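Local coordinates for protein polyhedrin (Antheraea mylitta cypovirus 4, PDB 5A8S) that forms the crystalline matrix of cypovirus polyhedra, the insect-virus occlusion bodies that probably shelter embedded virus particles outside the host, at residues A[21-24]-A[25-28]; A[27-30]-A[31-34]. All blocks are in the same frame, centred on the assembly; numbering follows the deposited sequence.

Contact 1 (A[21-24]-A[25-28]); sequences EIIT and RQIN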
ATOM      1  N   GLU A  21      32.166  25.328   1.281  1.00  7.64           N
ATOM      2  CA  GLU A  21      32.728  24.022   0.943  1.00 14.16           C
ATOM      3  C   GLU A  21      32.148  22.953   1.872  1.00 20.12           C
ATOM      4  O   GLU A  21      31.853  21.835   1.446  1.00 17.42           O
ATOM      5  CB  GLU A  21      34.257  24.035   1.034  1.00 12.66           C
ATOM      6  CG  GLU A  21      34.939  24.787  -0.103  1.00 22.05           C
ATOM      7  CD  GLU A  21      36.433  24.988   0.125  1.00 41.22           C
ATOM      8  OE1 GLU A  21      36.946  24.516   1.163  1.00 42.47           O
ATOM      9  OE2 GLU A  21      37.095  25.621  -0.732  1.00 32.55           O
ATOM     10  N   ILE A  22      31.975  23.308   3.140  1.00 18.92           N
ATOM     11  CA  ILE A  22      31.357  22.414   4.111  1.00 13.35           C
ATOM     12  C   ILE A  22      29.907  22.145   3.732  1.00 16.17           C
ATOM     13  O   ILE A  22      29.432  21.021   3.851  1.00 17.43           O
ATOM     14  CB  ILE A  22      31.387  23.017   5.528  1.00 18.03           C
ATOM     15  CG1 ILE A  22      32.801  22.949   6.109  1.00 26.00           C
ATOM     16  CG2 ILE A  22      30.408  22.306   6.436  1.00 19.66           C
ATOM     17  CD1 ILE A  22      33.368  21.555   6.165  1.00 31.96           C
ATOM     18  N   ILE A  23      29.201  23.180   3.292  1.00 14.81           N
ATOM     19  CA  ILE A  23      27.800  23.033   2.918  1.00 15.07           C
ATOM     20  C   ILE A  23      27.668  22.112   1.709  1.00 12.41           C
ATOM     21  O   ILE A  23      26.764  21.283   1.660  1.00 11.02           O
ATOM     22  CB  ILE A  23      27.154  24.387   2.620  1.00 16.84           C
ATOM     23  CG1 ILE A  23      26.882  25.125   3.938  1.00 21.33           C
ATOM     24  CG2 ILE A  23      25.847  24.205   1.847  1.00 17.73           C
ATOM     25  CD1 ILE A  23      26.776  26.621   3.794  1.00 25.66           C
ATOM     26  N   THR A  24      28.575  22.260   0.749  1.00 11.93           N
ATOM     27  CA  THR A  24      28.591  21.396  -0.428  1.00 14.44           C
ATOM     28  C   THR A  24      28.760  19.948   0.021  1.00 12.14           C
ATOM     29  O   THR A  24      28.079  19.053  -0.470  1.00 12.35           O
ATOM     30  CB  THR A  24      29.721  21.792  -1.405  1.00 17.24           C
ATOM     31  OG1 THR A  24      29.540  23.155  -1.804  1.00  8.35           O
ATOM     32  CG2 THR A  24      29.704  20.915  -2.654  1.00 20.45           C
ATOM     33  N   ARG A  25      29.648  19.724   0.978  1.00 11.84           N
ATOM     34  CA  ARG A  25      29.873  18.377   1.496  1.00 12.27           C
ATOM     35  C   ARG A  25      28.696  17.851   2.314  1.00 14.25           C
ATOM     36  O   ARG A  25      28.423  16.650   2.285  1.00 12.04           O
ATOM     37  CB  ARG A  25      31.153  18.325   2.330  1.00 13.04           C
ATOM     38  CG  ARG A  25      32.400  18.208   1.480  1.00 19.98           C
ATOM     39  CD  ARG A  25      33.454  17.385   2.185  1.00 37.47           C
ATOM     40  NE  ARG A  25      34.395  18.244   2.879  1.00 37.13           N
ATOM     41  CZ  ARG A  25      35.114  17.879   3.933  1.00 53.83           C
ATOM     42  NH1 ARG A  25      35.005  16.655   4.444  1.00 44.34           N
ATOM     43  NH2 ARG A  25      35.943  18.747   4.484  1.00 41.96           N
ATOM     44  N   GLN A  26      27.997  18.738   3.031  1.00 10.59           N
ATOM     45  CA  GLN A  26      26.799  18.342   3.772  1.00 13.35           C
ATOM     46  C   GLN A  26      25.716  17.848   2.828  1.00 13.20           C
ATOM     47  O   GLN A  26      25.053  16.858   3.097  1.00 12.56           O
ATOM     48  CB  GLN A  26      26.208  19.509   4.564  1.00 11.86           C
ATOM     49  CG  GLN A  26      27.038  19.974   5.712  1.00 21.72           C
ATOM     50  CD  GLN A  26      26.349  21.069   6.496  1.00 26.74           C
ATOM     51  OE1 GLN A  26      25.647  21.909   5.930  1.00 24.74           O
ATOM     52  NE2 GLN A  26      26.542  21.062   7.806  1.00 17.03           N
ATOM     53  N   ILE A  27      25.514  18.561   1.732  1.00 10.29           N
ATOM     54  CA  ILE A  27      24.494  18.163   0.773  1.00 13.06           C
ATOM     55  C   ILE A  27      24.865  16.810   0.168  1.00 11.73           C
ATOM     56  O   ILE A  27      23.991  15.983  -0.111  1.00 11.77           O
ATOM     57  CB  ILE A  27      24.300  19.247  -0.302  1.00 11.09           C
ATOM     58  CG1 ILE A  27      23.522  20.422   0.310  1.00 16.61           C
ATOM     59  CG2 ILE A  27      23.540  18.700  -1.508  1.00 14.87           C
ATOM     60  CD1 ILE A  27      23.598  21.704  -0.480  1.00 17.44           C
ATOM     61  N   ASN A  28      26.163  16.568   0.008  1.00  9.63           N
ATOM     62  CA  ASN A  28      26.638  15.332  -0.618  1.00 11.04           C
ATOM     63  C   ASN A  28      26.732  14.137   0.322  1.00 15.09           C
ATOM     64  O   ASN A  28      26.806  13.006  -0.148  1.00 13.08           O
ATOM     65  CB  ASN A  28      28.007  15.543  -1.277  1.00 10.72           C
ATOM     66  CG  ASN A  28      27.903  16.222  -2.621  1.00 15.93           C
ATOM     67  OD1 ASN A  28      27.027  15.902  -3.423  1.00 14.54           O
ATOM     68  ND2 ASN A  28      28.792  17.167  -2.876  1.00 12.14           N
TER

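Contact 2 (A[27-30]-A[31-34]); sequences INTA and PYVQ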
ATOM      1  N   ILE A  27      25.514  18.561   1.732  1.00 10.29           N
ATOM      2  CA  ILE A  27      24.494  18.163   0.773  1.00 13.06           C
ATOM      3  C   ILE A  27      24.865  16.810   0.168  1.00 11.73           C
ATOM      4  O   ILE A  27      23.991  15.983  -0.111  1.00 11.77           O
ATOM      5  CB  ILE A  27      24.300  19.247  -0.302  1.00 11.09           C
ATOM      6  CG1 ILE A  27      23.522  20.422   0.310  1.00 16.61           C
ATOM      7  CG2 ILE A  27      23.540  18.700  -1.508  1.00 14.87           C
ATOM      8  CD1 ILE A  27      23.598  21.704  -0.480  1.00 17.44           C
ATOM      9  N   ASN A  28      26.163  16.568   0.008  1.00  9.63           N
ATOM     10  CA  ASN A  28      26.638  15.332  -0.618  1.00 11.04           C
ATOM     11  C   ASN A  28      26.732  14.137   0.322  1.00 15.09           C
ATOM     12  O   ASN A  28      26.806  13.006  -0.148  1.00 13.08           O
ATOM     13  CB  ASN A  28      28.007  15.543  -1.277  1.00 10.72           C
ATOM     14  CG  ASN A  28      27.903  16.222  -2.621  1.00 15.93           C
ATOM     15  OD1 ASN A  28      27.027  15.902  -3.423  1.00 14.54           O
ATOM     16  ND2 ASN A  28      28.792  17.167  -2.876  1.00 12.14           N
ATOM     17  N   THR A  29      26.747  14.367   1.634  1.00  8.43           N
ATOM     18  CA  THR A  29      26.916  13.251   2.561  1.00  8.79           C
ATOM     19  C   THR A  29      25.784  13.096   3.581  1.00 13.65           C
ATOM     20  O   THR A  29      25.677  12.059   4.227  1.00 13.33           O
ATOM     21  CB  THR A  29      28.263  13.329   3.306  1.00 12.89           C
ATOM     22  OG1 THR A  29      28.310  14.511   4.105  1.00  9.13           O
ATOM     23  CG2 THR A  29      29.423  13.333   2.317  1.00 13.77           C
ATOM     24  N   ALA A  30      24.937  14.107   3.728  1.00  9.47           N
ATOM     25  CA  ALA A  30      23.793  13.987   4.626  1.00 10.57           C
ATOM     26  C   ALA A  30      22.903  12.811   4.214  1.00 10.37           C
ATOM     27  O   ALA A  30      22.287  12.162   5.057  1.00 12.56           O
ATOM     28  CB  ALA A  30      22.983  15.282   4.649  1.00 10.91           C
ATOM     29  N   PRO A  31      22.811  12.542   2.906  1.00 10.32           N
ATOM     30  CA  PRO A  31      22.013  11.385   2.487  1.00  7.56           C
ATOM     31  C   PRO A  31      22.532  10.059   3.038  1.00 11.68           C
ATOM     32  O   PRO A  31      21.756   9.108   3.114  1.00  9.21           O
ATOM     33  CB  PRO A  31      22.136  11.410   0.964  1.00  8.79           C
ATOM     34  CG  PRO A  31      22.372  12.871   0.641  1.00  7.43           C
ATOM     35  CD  PRO A  31      23.243  13.363   1.760  1.00 10.99           C
ATOM     36  N   TYR A  32      23.808   9.999   3.418  1.00 11.61           N
ATOM     37  CA  TYR A  32      24.391   8.769   3.972  1.00 11.65           C
ATOM     38  C   TYR A  32      24.114   8.578   5.474  1.00  9.86           C
ATOM     39  O   TYR A  32      24.461   7.540   6.043  1.00 13.93           O
ATOM     40  CB  TYR A  32      25.907   8.746   3.752  1.00 10.97           C
ATOM     41  CG  TYR A  32      26.323   8.868   2.303  1.00 11.84           C
ATOM     42  CD1 TYR A  32      25.716   8.100   1.314  1.00 11.44           C
ATOM     43  CD2 TYR A  32      27.320   9.753   1.924  1.00 12.86           C
ATOM     44  CE1 TYR A  32      26.098   8.216  -0.012  1.00 17.64           C
ATOM     45  CE2 TYR A  32      27.706   9.876   0.607  1.00 12.92           C
ATOM     46  CZ  TYR A  32      27.093   9.106  -0.359  1.00 13.94           C
ATOM     47  OH  TYR A  32      27.484   9.236  -1.673  1.00 15.80           O
ATOM     48  N   VAL A  33      23.519   9.567   6.130  1.00  8.72           N
ATOM     49  CA  VAL A  33      23.138   9.386   7.528  1.00 12.42           C
ATOM     50  C   VAL A  33      21.877   8.535   7.502  1.00 14.02           C
ATOM     51  O   VAL A  33      20.875   8.945   6.919  1.00 16.41           O
ATOM     52  CB  VAL A  33      22.869  10.729   8.237  1.00  8.20           C
ATOM     53  CG1 VAL A  33      22.434  10.504   9.682  1.00 11.59           C
ATOM     54  CG2 VAL A  33      24.110  11.631   8.192  1.00 11.39           C
ATOM     55  N   GLN A  34      21.926   7.345   8.093  1.00 10.00           N
ATOM     56  CA  GLN A  34      20.807   6.406   7.969  1.00 10.25           C
ATOM     57  C   GLN A  34      19.489   7.043   8.424  1.00 16.59           C
ATOM     58  O   GLN A  34      19.469   7.860   9.345  1.00 13.76           O
ATOM     59  CB  GLN A  34      21.096   5.112   8.734  1.00  8.17           C
ATOM     60  CG  GLN A  34      22.289   4.332   8.167  1.00  9.94           C
ATOM     61  CD  GLN A  34      21.913   3.395   7.022  1.00 17.79           C
ATOM     62  OE1 GLN A  34      20.763   2.957   6.910  1.00 12.15           O
ATOM     63  NE2 GLN A  34      22.889   3.074   6.172  1.00 12.90           N
TER
HETATM   64  O   HOH W   1      28.210  11.648  -2.061  1.00 10.39           O

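Contact 1 (A[21-24]-A[25-28])
T24 and N28 sit one turn apart on the same strip of the helix, their side chains running next to each other off one face. The T24 methyl CG2 packs against the N28 amide, 3.9 Å from ND2. This methyl stands opposite the backbone N, with OG1 at chi1 -58°, so it faces N28 while OG1 turns back along the helix and bonds to the carbonyl of Q20. The N28 amide is anchored outside the helix, OD1 accepting the N-H of A246, and the strip lies against loops of the same chain, I248 touching T24 and L166 touching N28. Next to it, I23 CG2 meets I27 CD1 at 4.1 Å, an apolar i to i+4 contact; I27 packs on A246 of its own chain and on R145 of the second subunit. Behind these side chains runs regular alpha-helical bonding, the second half of helix 15-29: four successive N-H groups, from R25 to N28, each reach the carbonyl four residues back. The Q26 N to I22 O bond is 2.8 Å long, and the I27 N to I23 O bond has an N-H...O angle of 161°. Q26 CG also comes close, 3.2 Å from I22 O. Only the outer ends on this other side are loose. I22 CD1 merely approaches the R25 guanidinium, 4.2 Å from NH2 and at a slant, where the arginine chain bends at chi2 and chi3. E21 OE1 and R25 NH2 stand 6.7 Å apart, and E21 OE2 instead makes a long, weak ion pair with R17. Q26 stretches out beyond CG and packs on E146 of the second subunit. I22, R25 and Q26 are exposed within the trimer, yet all three touch neighbouring molecules in the crystal.

Contact 2 (A[27-30]-A[31-34])
P31 follows directly on A30, and its ring folds back over the last helical turn. CD lies 3.3 Å from I27 O, in the place where an N-H would otherwise meet that carbonyl; proline has none, so the i to i+4 bond to I27 O is missing. The A30 methyl lies beside the ring, CB 3.5 Å from P31 CD, as the peptide link places it. Both residues also pack on R145 of the second subunit. Y32 completes the turn: its N-H bonds to T29 O at 2.9 Å. The Y32 side chain runs across that of T29 at about a right angle, CD2 3.9 Å from T29 CB. With CG anti to the carbonyl carbon (chi1 -57°), the ring is directed back toward the helix, CE2 slanting in to 3.3 Å from N28 O. A water then ties the phenol to the helix, donating to N28 O at 2.7 Å and lying 2.5 Å from Y32 OH. V33 N hydrogen-bonds in turn to A30 O at 3.1 Å. Two successive i to i+3 bonds in place of i to i+4 are the mark of a helix C-terminus that tightens into a 3-10 turn at a proline before the chain leaves as a loop.

The two contacts follow one another along the chain and share I27 and N28, their centres 9 Å apart. Contact 1 lies in the body of helix 15-29; contact 2 begins on its last turn and runs into the loop that leads to strand 38-45, in the six-stranded antiparallel sheet. Together they trace the passage from a peripheral N-terminal helix towards the core of the subunit, the first centre lying about 24 Å from the centre of the chain and the second about 19 Å. Both touch the second subunit, and contact 2 adds a hydrogen bond from R148 of that subunit to Q34 O, placing this part of the chain in the interface of a three-chain assembly, probably the crystal's building unit.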